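Local atomic coordinates of uncharacterized CONSERVED DOMAIN PROTEIN (Vibrio cholerae, PDB entry 3LKV), a protein that probably serves as the substrate-binding protein of an ABC transporter, holding a bound phenylalanine in a pocket between its two lobes. Residues A[14-19]-A[78-83]; A[122-127]-A[155-160]; A[149-154]-A[202-207]; A[196-201]-A[224-229]. One frame throughout, in Å; residues are numbered along the deposited sequence.

Contact 1 (A[14-19]-A[78-83]). With PHE (phenylalanine), chain B.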
loop_
_atom_site.group_PDB
_atom_site.type_symbol
_atom_site.label_atom_id
_atom_site.label_comp_id
_atom_site.label_asym_id
_atom_site.label_seq_id
_atom_site.Cartn_x
_atom_site.Cartn_y
_atom_site.Cartn_z
ATOM N N SER A 14 -9.657 -10.533 -4.957
ATOM C CA SER A 14 -10.983 -9.996 -4.981
ATOM C C SER A 14 -11.664 -10.165 -3.625
ATOM O O SER A 14 -11.700 -11.261 -3.070
ATOM C CB SER A 14 -11.763 -10.778 -6.003
ATOM O OG SER A 14 -13.101 -10.298 -6.131
ATOM N N GLN A 15 -12.291 -9.095 -3.145
ATOM C CA GLN A 15 -12.819 -9.012 -1.779
ATOM C C GLN A 15 -14.196 -8.415 -1.886
ATOM O O GLN A 15 -14.371 -7.393 -2.573
ATOM C CB GLN A 15 -11.905 -8.078 -0.987
ATOM C CG GLN A 15 -12.146 -8.058 0.421
ATOM C CD GLN A 15 -11.145 -7.171 1.168
ATOM O OE1 GLN A 15 -9.958 -7.317 1.000
ATOM N NE2 GLN A 15 -11.642 -6.297 2.013
ATOM N N ILE A 16 -15.194 -9.011 -1.230
ATOM C CA ILE A 16 -16.565 -8.561 -1.427
ATOM C C ILE A 16 -16.772 -7.096 -1.003
ATOM O O ILE A 16 -17.518 -6.331 -1.652
ATOM C CB ILE A 16 -17.571 -9.554 -0.768
ATOM C CG1 ILE A 16 -19.015 -9.172 -1.047
ATOM C CG2 ILE A 16 -17.303 -9.714 0.743
ATOM C CD1 ILE A 16 -19.437 -9.099 -2.529
ATOM N N VAL A 17 -16.143 -6.714 0.106
ATOM C CA VAL A 17 -16.310 -5.379 0.659
ATOM C C VAL A 17 -15.155 -5.144 1.605
ATOM O O VAL A 17 -14.540 -6.096 2.114
ATOM C CB VAL A 17 -17.703 -5.198 1.361
ATOM C CG1 VAL A 17 -17.739 -5.895 2.718
ATOM C CG2 VAL A 17 -18.048 -3.680 1.550
ATOM N N GLU A 18 -14.815 -3.875 1.830
ATOM C CA GLU A 18 -13.843 -3.520 2.910
ATOM C C GLU A 18 -14.539 -3.456 4.259
ATOM O O GLU A 18 -15.308 -2.570 4.506
ATOM C CB GLU A 18 -13.154 -2.192 2.576
ATOM C CG GLU A 18 -12.336 -2.415 1.295
ATOM C CD GLU A 18 -11.599 -1.206 0.741
ATOM O OE1 GLU A 18 -11.795 -0.082 1.215
ATOM O OE2 GLU A 18 -10.791 -1.407 -0.209
ATOM N N HIS A 19 -14.350 -4.487 5.080
ATOM C CA HIS A 19 -14.611 -4.396 6.510
ATOM C C HIS A 19 -13.403 -4.957 7.245
ATOM O O HIS A 19 -12.608 -5.671 6.651
ATOM C CB HIS A 19 -15.963 -5.044 6.920
ATOM C CG HIS A 19 -16.096 -6.522 6.674
ATOM N ND1 HIS A 19 -15.590 -7.469 7.532
ATOM C CD2 HIS A 19 -16.792 -7.211 5.738
ATOM C CE1 HIS A 19 -15.919 -8.678 7.105
ATOM N NE2 HIS A 19 -16.653 -8.551 6.020
ATOM N N THR A 78 -17.059 -15.188 0.734
ATOM C CA THR A 78 -17.781 -16.176 -0.067
ATOM C C THR A 78 -18.278 -15.675 -1.421
ATOM O O THR A 78 -18.107 -16.349 -2.438
ATOM C CB THR A 78 -18.934 -16.808 0.764
ATOM O OG1 THR A 78 -18.346 -17.601 1.800
ATOM C CG2 THR A 78 -19.810 -17.704 -0.109
ATOM N N PRO A 79 -18.923 -14.502 -1.447
ATOM C CA PRO A 79 -19.547 -14.079 -2.724
ATOM C C PRO A 79 -18.493 -13.793 -3.807
ATOM O O PRO A 79 -18.680 -14.156 -4.950
ATOM C CB PRO A 79 -20.359 -12.833 -2.351
ATOM C CG PRO A 79 -20.436 -12.826 -0.886
ATOM C CD PRO A 79 -19.254 -13.611 -0.344
ATOM N N THR A 80 -17.339 -13.264 -3.432
ATOM C CA THR A 80 -16.298 -12.974 -4.425
ATOM C C THR A 80 -15.634 -14.281 -4.818
ATOM O O THR A 80 -15.369 -14.476 -5.983
ATOM C CB THR A 80 -15.298 -11.949 -3.884
ATOM O OG1 THR A 80 -15.347 -11.973 -2.450
ATOM C CG2 THR A 80 -15.717 -10.515 -4.327
ATOM N N ALA A 81 -15.471 -15.219 -3.874
ATOM C CA ALA A 81 -14.936 -16.535 -4.248
ATOM C C ALA A 81 -15.848 -17.220 -5.234
ATOM O O ALA A 81 -15.379 -17.774 -6.206
ATOM C CB ALA A 81 -14.684 -17.429 -3.033
ATOM N N GLN A 82 -17.138 -17.148 -4.993
ATOM C CA GLN A 82 -18.095 -17.770 -5.847
ATOM C C GLN A 82 -18.025 -17.213 -7.242
ATOM O O GLN A 82 -18.108 -17.988 -8.228
ATOM C CB GLN A 82 -19.516 -17.610 -5.306
ATOM C CG GLN A 82 -19.819 -18.516 -4.085
ATOM C CD GLN A 82 -21.250 -18.304 -3.597
ATOM O OE1 GLN A 82 -21.655 -17.183 -3.400
ATOM N NE2 GLN A 82 -21.982 -19.375 -3.354
ATOM N N ALA A 83 -17.873 -15.893 -7.366
ATOM C CA ALA A 83 -17.763 -15.309 -8.715
ATOM C C ALA A 83 -16.500 -15.767 -9.429
ATOM O O ALA A 83 -16.471 -15.915 -10.671
ATOM C CB ALA A 83 -17.797 -13.774 -8.632
HETATM N N PHE B . -16.609 -15.863 6.477
HETATM C CA PHE B . -17.291 -14.740 5.717
HETATM C C PHE B . -17.660 -15.253 4.299
HETATM O O PHE B . -17.707 -16.507 4.132
HETATM C CB PHE B . -16.439 -13.462 5.689
HETATM C CG PHE B . -16.467 -12.689 7.005
HETATM C CD1 PHE B . -17.617 -11.973 7.386
HETATM C CD2 PHE B . -15.387 -12.691 7.859
HETATM C CE1 PHE B . -17.670 -11.308 8.568
HETATM C CE2 PHE B . -15.426 -12.017 9.042
HETATM C CZ PHE B . -16.555 -11.325 9.426
HETATM O OXT PHE B . -17.945 -14.502 3.339
HETATM O O HOH W 1 -14.971 -11.898 -7.616
#

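Contact 2 (A[122-127]-A[155-160]). With PHE (phenylalanine), chain B.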
loop_
_atom_site.group_PDB
_atom_site.type_symbol
_atom_site.label_atom_id
_atom_site.label_comp_id
_atom_site.label_asym_id
_atom_site.label_seq_id
_atom_site.Cartn_x
_atom_site.Cartn_y
_atom_site.Cartn_z
ATOM N N ASP A 122 -13.170 -20.139 7.568
ATOM C CA ASP A 122 -13.332 -19.524 8.939
ATOM C C ASP A 122 -14.658 -19.917 9.585
ATOM O O ASP A 122 -15.351 -19.085 10.173
ATOM C CB ASP A 122 -13.199 -17.994 8.951
ATOM C CG ASP A 122 -14.308 -17.288 8.163
ATOM O OD1 ASP A 122 -14.793 -17.914 7.216
ATOM O OD2 ASP A 122 -14.688 -16.115 8.470
ATOM N N LEU A 123 -14.998 -21.198 9.457
ATOM C CA LEU A 123 -16.265 -21.723 9.943
ATOM C C LEU A 123 -16.408 -21.396 11.424
ATOM O O LEU A 123 -15.553 -21.759 12.155
ATOM C CB LEU A 123 -16.339 -23.228 9.747
ATOM C CG LEU A 123 -17.608 -23.855 10.361
ATOM C CD1 LEU A 123 -18.845 -23.250 9.705
ATOM C CD2 LEU A 123 -17.623 -25.390 10.235
ATOM N N SER A 124 -17.446 -20.642 11.828
ATOM C CA SER A 124 -17.643 -20.255 13.221
ATOM C C SER A 124 -18.053 -21.439 14.081
ATOM O O SER A 124 -18.848 -22.230 13.666
ATOM C CB SER A 124 -18.783 -19.269 13.291
ATOM O OG SER A 124 -18.449 -18.088 12.622
ATOM N N PRO A 125 -17.529 -21.545 15.298
ATOM C CA PRO A 125 -18.069 -22.545 16.230
ATOM C C PRO A 125 -19.364 -22.016 16.883
ATOM O O PRO A 125 -19.374 -21.512 18.028
ATOM C CB PRO A 125 -16.949 -22.674 17.272
ATOM C CG PRO A 125 -16.357 -21.257 17.321
ATOM C CD PRO A 125 -16.583 -20.616 15.958
ATOM N N VAL A 126 -20.456 -22.123 16.150
ATOM C CA VAL A 126 -21.724 -21.535 16.588
ATOM C C VAL A 126 -22.176 -22.124 17.968
ATOM O O VAL A 126 -22.571 -21.384 18.862
ATOM C CB VAL A 126 -22.782 -21.722 15.471
ATOM C CG1 VAL A 126 -24.211 -21.296 15.910
ATOM C CG2 VAL A 126 -22.301 -20.995 14.204
ATOM N N GLU A 127 -22.112 -23.450 18.115
ATOM C CA GLU A 127 -22.473 -24.120 19.375
ATOM C C GLU A 127 -21.718 -23.511 20.556
ATOM O O GLU A 127 -22.279 -23.168 21.605
ATOM C CB GLU A 127 -22.172 -25.629 19.281
ATOM C CG GLU A 127 -22.310 -26.455 20.624
ATOM C CD GLU A 127 -23.735 -26.528 21.183
ATOM O OE1 GLU A 127 -23.878 -26.972 22.361
ATOM O OE2 GLU A 127 -24.709 -26.146 20.470
ATOM N N VAL A 155 -26.348 -18.406 5.333
ATOM C CA VAL A 155 -27.295 -19.512 5.271
ATOM C C VAL A 155 -26.708 -20.709 5.987
ATOM O O VAL A 155 -27.352 -21.278 6.887
ATOM C CB VAL A 155 -27.724 -19.828 3.820
ATOM C CG1 VAL A 155 -28.607 -21.169 3.724
ATOM C CG2 VAL A 155 -28.507 -18.631 3.240
ATOM N N SER A 156 -25.456 -21.053 5.698
ATOM C CA SER A 156 -24.822 -22.174 6.414
ATOM C C SER A 156 -24.787 -21.903 7.923
ATOM O O SER A 156 -25.072 -22.787 8.720
ATOM C CB SER A 156 -23.399 -22.405 5.902
ATOM O OG SER A 156 -23.400 -22.663 4.516
ATOM N N LEU A 157 -24.427 -20.688 8.330
ATOM C CA LEU A 157 -24.398 -20.384 9.736
ATOM C C LEU A 157 -25.787 -20.457 10.405
ATOM O O LEU A 157 -25.891 -20.955 11.528
ATOM C CB LEU A 157 -23.739 -19.035 10.025
ATOM C CG LEU A 157 -22.232 -18.921 9.702
ATOM C CD1 LEU A 157 -21.861 -17.436 9.559
ATOM C CD2 LEU A 157 -21.351 -19.609 10.742
HETATM N N MSE A 158 -26.832 -19.983 9.736
HETATM C CA MSE A 158 -28.196 -20.082 10.277
HETATM C C MSE A 158 -28.600 -21.560 10.500
HETATM O O MSE A 158 -29.307 -21.860 11.457
HETATM C CB MSE A 158 -29.227 -19.368 9.385
HETATM C CG MSE A 158 -29.040 -17.860 9.359
HETATM SE SE MSE A 158 -29.294 -17.124 11.195
HETATM C CE MSE A 158 -31.122 -17.860 11.430
ATOM N N GLU A 159 -28.152 -22.488 9.649
ATOM C CA GLU A 159 -28.507 -23.878 9.884
ATOM C C GLU A 159 -27.837 -24.336 11.170
ATOM O O GLU A 159 -28.420 -25.077 11.931
ATOM C CB GLU A 159 -28.062 -24.774 8.751
ATOM C CG GLU A 159 -29.048 -24.838 7.591
ATOM C CD GLU A 159 -28.500 -25.630 6.393
ATOM O OE1 GLU A 159 -27.699 -26.563 6.621
ATOM O OE2 GLU A 159 -28.865 -25.308 5.233
ATOM N N LEU A 160 -26.610 -23.898 11.421
ATOM C CA LEU A 160 -25.936 -24.290 12.654
ATOM C C LEU A 160 -26.564 -23.600 13.865
ATOM O O LEU A 160 -26.672 -24.190 14.947
ATOM C CB LEU A 160 -24.449 -23.976 12.613
ATOM C CG LEU A 160 -23.615 -24.870 11.681
ATOM C CD1 LEU A 160 -22.224 -24.222 11.510
ATOM C CD2 LEU A 160 -23.472 -26.343 12.189
HETATM N N PHE B . -16.609 -15.863 6.477
HETATM C CA PHE B . -17.291 -14.740 5.717
HETATM C C PHE B . -17.660 -15.253 4.299
HETATM O O PHE B . -17.707 -16.507 4.132
HETATM C CB PHE B . -16.439 -13.462 5.689
HETATM C CG PHE B . -16.467 -12.689 7.005
HETATM C CD1 PHE B . -17.617 -11.973 7.386
HETATM C CD2 PHE B . -15.387 -12.691 7.859
HETATM C CE1 PHE B . -17.670 -11.308 8.568
HETATM C CE2 PHE B . -15.426 -12.017 9.042
HETATM C CZ PHE B . -16.555 -11.325 9.426
HETATM O OXT PHE B . -17.945 -14.502 3.339
#

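Contact 3 (A[149-154]-A[202-207]). With PHE (phenylalanine), chain B.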
loop_
_atom_site.group_PDB
_atom_site.type_symbol
_atom_site.label_atom_id
_atom_site.label_comp_id
_atom_site.label_asym_id
_atom_site.label_seq_id
_atom_site.Cartn_x
_atom_site.Cartn_y
_atom_site.Cartn_z
ATOM N N PRO A 149 -29.809 -13.491 3.291
ATOM C CA PRO A 149 -30.045 -14.794 2.727
ATOM C C PRO A 149 -29.388 -14.949 1.366
ATOM O O PRO A 149 -29.252 -16.064 0.939
ATOM C CB PRO A 149 -31.569 -14.886 2.634
ATOM C CG PRO A 149 -32.023 -13.512 2.504
ATOM C CD PRO A 149 -31.033 -12.679 3.318
ATOM N N GLY A 150 -28.912 -13.869 0.754
ATOM C CA GLY A 150 -28.074 -13.932 -0.467
ATOM C C GLY A 150 -26.639 -14.368 -0.213
ATOM O O GLY A 150 -25.919 -14.621 -1.150
ATOM N N GLU A 151 -26.213 -14.484 1.052
ATOM C CA GLU A 151 -24.868 -14.933 1.353
ATOM C C GLU A 151 -24.841 -16.380 1.841
ATOM O O GLU A 151 -25.278 -16.682 2.957
ATOM C CB GLU A 151 -24.257 -14.050 2.431
ATOM C CG GLU A 151 -23.869 -12.638 2.003
ATOM C CD GLU A 151 -23.086 -11.879 3.122
ATOM O OE1 GLU A 151 -22.166 -12.431 3.802
ATOM O OE2 GLU A 151 -23.388 -10.687 3.275
ATOM N N ALA A 152 -24.233 -17.264 1.060
ATOM C CA ALA A 152 -24.257 -18.687 1.404
ATOM C C ALA A 152 -23.603 -18.905 2.765
ATOM O O ALA A 152 -23.956 -19.832 3.501
ATOM C CB ALA A 152 -23.588 -19.585 0.290
ATOM N N ASN A 153 -22.624 -18.082 3.103
ATOM C CA ASN A 153 -22.054 -18.188 4.442
ATOM C C ASN A 153 -23.081 -17.979 5.543
ATOM O O ASN A 153 -23.078 -18.734 6.530
ATOM C CB ASN A 153 -20.885 -17.222 4.694
ATOM C CG ASN A 153 -21.144 -15.891 4.184
ATOM O OD1 ASN A 153 -21.362 -15.720 2.966
ATOM N ND2 ASN A 153 -21.138 -14.894 5.077
ATOM N N ALA A 154 -23.970 -16.988 5.356
ATOM C CA ALA A 154 -24.977 -16.693 6.384
ATOM C C ALA A 154 -25.963 -17.860 6.481
ATOM O O ALA A 154 -26.354 -18.253 7.577
ATOM C CB ALA A 154 -25.719 -15.373 6.095
ATOM N N ASP A 202 -21.212 -12.564 8.698
ATOM C CA ASP A 202 -21.943 -12.186 7.506
ATOM C C ASP A 202 -21.377 -10.835 7.094
ATOM O O ASP A 202 -21.271 -9.952 7.925
ATOM C CB ASP A 202 -23.417 -12.079 7.901
ATOM C CG ASP A 202 -24.318 -11.444 6.856
ATOM O OD1 ASP A 202 -24.015 -10.313 6.364
ATOM O OD2 ASP A 202 -25.401 -12.084 6.572
ATOM N N ASN A 203 -21.060 -10.675 5.810
ATOM C CA ASN A 203 -20.461 -9.442 5.285
ATOM C C ASN A 203 -21.359 -8.209 5.314
ATOM O O ASN A 203 -20.897 -7.098 5.511
ATOM C CB ASN A 203 -19.982 -9.705 3.840
ATOM C CG ASN A 203 -18.907 -10.783 3.791
ATOM O OD1 ASN A 203 -17.773 -10.555 4.277
ATOM N ND2 ASN A 203 -19.252 -11.968 3.260
ATOM N N THR A 204 -22.655 -8.420 5.133
ATOM C CA THR A 204 -23.641 -7.360 5.205
ATOM C C THR A 204 -23.754 -6.854 6.624
ATOM O O THR A 204 -23.747 -5.649 6.852
ATOM C CB THR A 204 -25.028 -7.846 4.773
ATOM O OG1 THR A 204 -24.932 -8.568 3.520
ATOM C CG2 THR A 204 -25.985 -6.644 4.620
ATOM N N VAL A 205 -23.854 -7.754 7.583
ATOM C CA VAL A 205 -23.792 -7.356 9.005
ATOM C C VAL A 205 -22.479 -6.662 9.343
ATOM O O VAL A 205 -22.487 -5.564 9.890
ATOM C CB VAL A 205 -24.020 -8.553 9.975
ATOM C CG1 VAL A 205 -23.787 -8.137 11.470
ATOM C CG2 VAL A 205 -25.456 -9.096 9.820
ATOM N N ALA A 206 -21.349 -7.282 8.976
ATOM C CA ALA A 206 -20.035 -6.712 9.273
ATOM C C ALA A 206 -19.937 -5.282 8.735
ATOM O O ALA A 206 -19.419 -4.420 9.392
ATOM C CB ALA A 206 -18.870 -7.600 8.727
ATOM N N SER A 207 -20.465 -5.000 7.572
ATOM C CA SER A 207 -20.285 -3.684 6.992
ATOM C C SER A 207 -21.250 -2.646 7.583
ATOM O O SER A 207 -21.133 -1.469 7.315
ATOM C CB SER A 207 -20.442 -3.788 5.469
ATOM O OG SER A 207 -21.835 -3.889 5.163
HETATM N N PHE B . -16.609 -15.863 6.477
HETATM C CA PHE B . -17.291 -14.740 5.717
HETATM C C PHE B . -17.660 -15.253 4.299
HETATM O O PHE B . -17.707 -16.507 4.132
HETATM C CB PHE B . -16.439 -13.462 5.689
HETATM C CG PHE B . -16.467 -12.689 7.005
HETATM C CD1 PHE B . -17.617 -11.973 7.386
HETATM C CD2 PHE B . -15.387 -12.691 7.859
HETATM C CE1 PHE B . -17.670 -11.308 8.568
HETATM C CE2 PHE B . -15.426 -12.017 9.042
HETATM C CZ PHE B . -16.555 -11.325 9.426
HETATM O OXT PHE B . -17.945 -14.502 3.339
#

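Contact 4 (A[196-201]-A[224-229]). With PHE (phenylalanine), chain B.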
loop_
_atom_site.group_PDB
_atom_site.type_symbol
_atom_site.label_atom_id
_atom_site.label_comp_id
_atom_site.label_asym_id
_atom_site.label_seq_id
_atom_site.Cartn_x
_atom_site.Cartn_y
_atom_site.Cartn_z
ATOM N N VAL A 196 -30.474 -10.953 23.422
ATOM C CA VAL A 196 -29.135 -10.631 22.914
ATOM C C VAL A 196 -29.176 -10.775 21.415
ATOM O O VAL A 196 -29.941 -11.581 20.909
ATOM C CB VAL A 196 -28.063 -11.556 23.525
ATOM C CG1 VAL A 196 -28.399 -13.053 23.286
ATOM C CG2 VAL A 196 -26.668 -11.197 23.027
ATOM N N ILE A 197 -28.400 -9.976 20.698
ATOM C CA ILE A 197 -28.281 -10.118 19.269
ATOM C C ILE A 197 -26.948 -10.845 18.988
ATOM O O ILE A 197 -25.876 -10.463 19.530
ATOM C CB ILE A 197 -28.224 -8.778 18.577
ATOM C CG1 ILE A 197 -29.418 -7.865 18.970
ATOM C CG2 ILE A 197 -28.120 -8.987 17.100
ATOM C CD1 ILE A 197 -30.713 -8.338 18.491
ATOM N N TYR A 198 -27.032 -11.883 18.177
ATOM C CA TYR A 198 -25.875 -12.596 17.716
ATOM C C TYR A 198 -25.462 -11.982 16.401
ATOM O O TYR A 198 -26.142 -12.114 15.399
ATOM C CB TYR A 198 -26.210 -14.078 17.522
ATOM C CG TYR A 198 -25.066 -14.945 16.978
ATOM C CD1 TYR A 198 -23.829 -14.937 17.570
ATOM C CD2 TYR A 198 -25.258 -15.797 15.902
ATOM C CE1 TYR A 198 -22.812 -15.740 17.127
ATOM C CE2 TYR A 198 -24.219 -16.633 15.435
ATOM C CZ TYR A 198 -22.998 -16.597 16.052
ATOM O OH TYR A 198 -21.954 -17.365 15.600
ATOM N N ALA A 199 -24.333 -11.291 16.410
ATOM C CA ALA A 199 -23.836 -10.661 15.201
ATOM C C ALA A 199 -22.958 -11.729 14.513
ATOM O O ALA A 199 -21.855 -12.016 14.955
ATOM C CB ALA A 199 -23.020 -9.378 15.545
ATOM N N LEU A 200 -23.466 -12.351 13.470
ATOM C CA LEU A 200 -22.732 -13.444 12.880
ATOM C C LEU A 200 -21.726 -13.023 11.796
ATOM O O LEU A 200 -21.587 -11.841 11.438
ATOM C CB LEU A 200 -23.679 -14.554 12.402
ATOM C CG LEU A 200 -24.835 -14.276 11.508
ATOM C CD1 LEU A 200 -24.307 -13.534 10.422
ATOM C CD2 LEU A 200 -25.469 -15.563 11.020
ATOM N N ILE A 201 -20.998 -14.036 11.338
ATOM C CA ILE A 201 -20.035 -13.930 10.242
ATOM C C ILE A 201 -20.789 -13.795 8.923
ATOM O O ILE A 201 -20.965 -14.764 8.135
ATOM C CB ILE A 201 -19.062 -15.120 10.278
ATOM C CG1 ILE A 201 -18.331 -15.124 11.615
ATOM C CG2 ILE A 201 -18.020 -15.121 9.070
ATOM C CD1 ILE A 201 -17.535 -13.820 11.942
ATOM N N PHE A 224 -23.617 -10.038 20.995
ATOM C CA PHE A 224 -22.489 -10.949 21.082
ATOM C C PHE A 224 -21.934 -11.101 19.668
ATOM O O PHE A 224 -22.695 -11.360 18.734
ATOM C CB PHE A 224 -22.905 -12.331 21.592
ATOM C CG PHE A 224 -21.772 -13.291 21.649
ATOM C CD1 PHE A 224 -20.950 -13.334 22.742
ATOM C CD2 PHE A 224 -21.466 -14.063 20.561
ATOM C CE1 PHE A 224 -19.833 -14.164 22.757
ATOM C CE2 PHE A 224 -20.357 -14.907 20.555
ATOM C CZ PHE A 224 -19.538 -14.964 21.651
ATOM N N GLY A 225 -20.619 -10.947 19.529
ATOM C CA GLY A 225 -19.979 -10.949 18.234
ATOM C C GLY A 225 -19.266 -12.243 17.863
ATOM O O GLY A 225 -18.543 -12.832 18.664
ATOM N N ALA A 226 -19.404 -12.659 16.624
ATOM C CA ALA A 226 -18.667 -13.843 16.133
ATOM C C ALA A 226 -17.273 -13.427 15.645
ATOM O O ALA A 226 -16.445 -14.265 15.253
ATOM C CB ALA A 226 -19.498 -14.533 15.028
ATOM N N ALA A 227 -17.027 -12.126 15.652
ATOM C CA ALA A 227 -15.761 -11.559 15.183
ATOM C C ALA A 227 -15.311 -10.499 16.172
ATOM O O ALA A 227 -16.121 -9.722 16.656
ATOM C CB ALA A 227 -15.925 -10.920 13.783
ATOM N N THR A 228 -14.017 -10.427 16.383
ATOM C CA THR A 228 -13.360 -9.424 17.249
ATOM C C THR A 228 -13.613 -7.999 16.797
ATOM O O THR A 228 -13.796 -7.102 17.627
ATOM C CB THR A 228 -11.866 -9.670 17.250
ATOM O OG1 THR A 228 -11.649 -11.016 17.646
ATOM C CG2 THR A 228 -11.115 -8.732 18.184
ATOM N N SER A 229 -13.638 -7.781 15.488
ATOM C CA SER A 229 -13.950 -6.463 14.960
ATOM C C SER A 229 -15.314 -5.999 15.521
ATOM O O SER A 229 -15.549 -4.812 15.683
ATOM C CB SER A 229 -13.934 -6.453 13.424
ATOM O OG SER A 229 -14.777 -7.493 12.878
HETATM N N PHE B . -16.609 -15.863 6.477
HETATM C CA PHE B . -17.291 -14.740 5.717
HETATM C C PHE B . -17.660 -15.253 4.299
HETATM O O PHE B . -17.707 -16.507 4.132
HETATM C CB PHE B . -16.439 -13.462 5.689
HETATM C CG PHE B . -16.467 -12.689 7.005
HETATM C CD1 PHE B . -17.617 -11.973 7.386
HETATM C CD2 PHE B . -15.387 -12.691 7.859
HETATM C CE1 PHE B . -17.670 -11.308 8.568
HETATM C CE2 PHE B . -15.426 -12.017 9.042
HETATM C CZ PHE B . -16.555 -11.325 9.426
HETATM O OXT PHE B . -17.945 -14.502 3.339
#

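Contact 1 (A[14-19]-A[78-83])
With OG of Ser14 anti to its backbone N and CG1 of Ile16 likewise (chi1 -176°), the two side chains reach from the end of strand 9-15 and the residue that follows it to the first turn of helix 78-87. Thr80 answers with a first torsion twisted away from the staggered positions (chi1 23°). Its methyl CG2 faces the Ser14 hydroxyl, 3.2 Å from OG, while its OG1 approaches Ile16 at too poor an angle to bond the amide and instead hydrogen-bonds the carbonyl of Ile76. A water links the Ser14 hydroxyl to the Thr80 carbonyl, accepting from OG and donating to O. This is the switch point of a parallel alpha/beta sheet, where strand ends and helix starts form the ligand-facing rim, as in periplasmic binding proteins. The Ile16 tip crosses the Pro79 ring at about a right angle, CD1 lying 3.9 Å from CB of Pro79. The ligand carboxylate sits over the helix start: the amide N of Thr78 donates to OXT at 2.8 Å, nearly straight, and OG1 of Thr78 to the ligand O at 2.7 Å. His19 brings its CE1 to 3.5 Å from CE1 of the ligand ring, and its NE2 hydrogen-bonds Asn203.

Contact 2 (A[122-127]-A[155-160])
Val126, on the first turn of helix 126-136, shows how a single branched side chain can fill the angle between two helices. Its CB lies 4.0 Å from CB of Leu160, so the two chains meet at their bases and cross obliquely. CG1, anti to the backbone N (chi1 173°), runs on to the Leu160 backbone, 3.9 Å from its carbonyl C. The other methyl, CG2, turns to the preceding helical turn and touches CD2 of Leu157 at 3.8 Å. That same Leu157 methyl also packs on CB of Ser124 at 3.6 Å, so one branch closes against both the helix and the approach to it. At the outer margin CD1 of Leu123 meets CD1 of Leu160, the two side chains crossing at about a right angle. All this is apolar packing; the polar work is done at the start of the segment, where the ligand's amino N donates to OD2 of Asp122 at 2.8 Å, an oxygen also bonded to Tyr243. An inverse gamma turn centred on Pro125 leads the chain from there into the helix. Helix 126-136 thus begins against the flank of helix 152-167, whose Met158, a selenomethionine, turns to strand 142-147, while Ile201 touches both Asp122 and Ser124.

Contact 3 (A[149-154]-A[202-207])
The carboxylate of Glu151 lies across the start of helix 203-207, its plane only 26° from that of the Asn203 amide but 45° from that of the Asp202 carboxylate, whose side chain it crosses at about a right angle. An extended chain beyond CG carries it there. OE1 accepts three bonds: the backbone N of Asn203 comes in on the syn lone pair at 2.9 Å, ND2 of Asn153 on the anti one, and ND2 of Asn203 from above the carboxylate plane. OE2 takes two, from the amide N of Thr204 on its syn lone pair and from OG1 of Thr204, 2.6 Å away and nearly along the C-O axis. Asp202 is the N-cap of the same helix, its OD1 accepting from Val205 N at 2.8 Å, with a weak second bond from Thr204 N. Helix 203-207 therefore receives two acidic groups at its amino end, one from its own cap and one from the chain just ahead of helix 152-167. Asn203 then passes the order on to the ligand: its ND2 also donates to OXT of the bound phenylalanine at 2.9 Å, and Asn153 lays its CB against the ligand O. Glu151 OE2 and Asp202 OD1 are 3.2 Å apart; five donors and the helix amino end probably offset that repulsion and may keep Glu151 ionised. Through its bonds to Asn203, Glu151 acts as a second-shell residue.

Contact 4 (A[196-201]-A[224-229])
The rings of Tyr198 and Phe224 meet at their edges, CD1 of Tyr198 standing 3.9 Å from CD2 of Phe224 with each atom near the plane of the other ring. Both side chains leave the same face of the sheet, side by side and pointing the same way, since each CG is anti to its backbone N (chi1 178° in both). His129 of helix 126-136 meets the Phe224 ring and hydrogen-bonds the Tyr198 hydroxyl. Beneath them Tyr198 pairs with Phe224 and Ala199 with Gly225 between the neighbouring parallel strands 196-199 and 223-225, which helices join in a beta-alpha-beta crossover. Phe224 N donates to Ile197 O at 2.7 Å, Ala199 N to Phe224 O at 2.8 Å and Ala226 N to Ala199 O at 3.0 Å, each nearly along the C=O axis. Beyond the ladder the end of Ile201 comes over Ala226 and Ala227, CG1 3.7 Å from CB of Ala226 and CD1 3.8 Å from CB of Ala227. CG2 packs tightly on the bound phenylalanine, 3.0 Å from its amino N, and CD1 lies near CZ of the ligand ring. Backbone bonds thus fix the register, while the apolar Ile201 gives the pocket a wall that offers contact, not polar recognition.

Overall arrangement
Four contacts gather round one bound phenylalanine, and each touches it. Contact 1 belongs to the parallel sheet containing strand 9-15; contact 4 lies in the mixed sheet with strands 196-199 and 223-225; the centres of contacts 1 and 4 lie about 20 Å apart on opposite sides of the chain's centre. Contact 3, about 11 Å from contact 1 and 12 Å from contact 4 between centres, bridges them through His19 with Asn203 and Asn153 with Ile201. Contact 2 shares helix 152-167 with contact 3. Along the chain contact 1 closes first, whereas contact 3 interleaves with both 2 and 4. This is consistent with a two-lobed binding protein closed on its ligand, with both lobes supplying pocket residues.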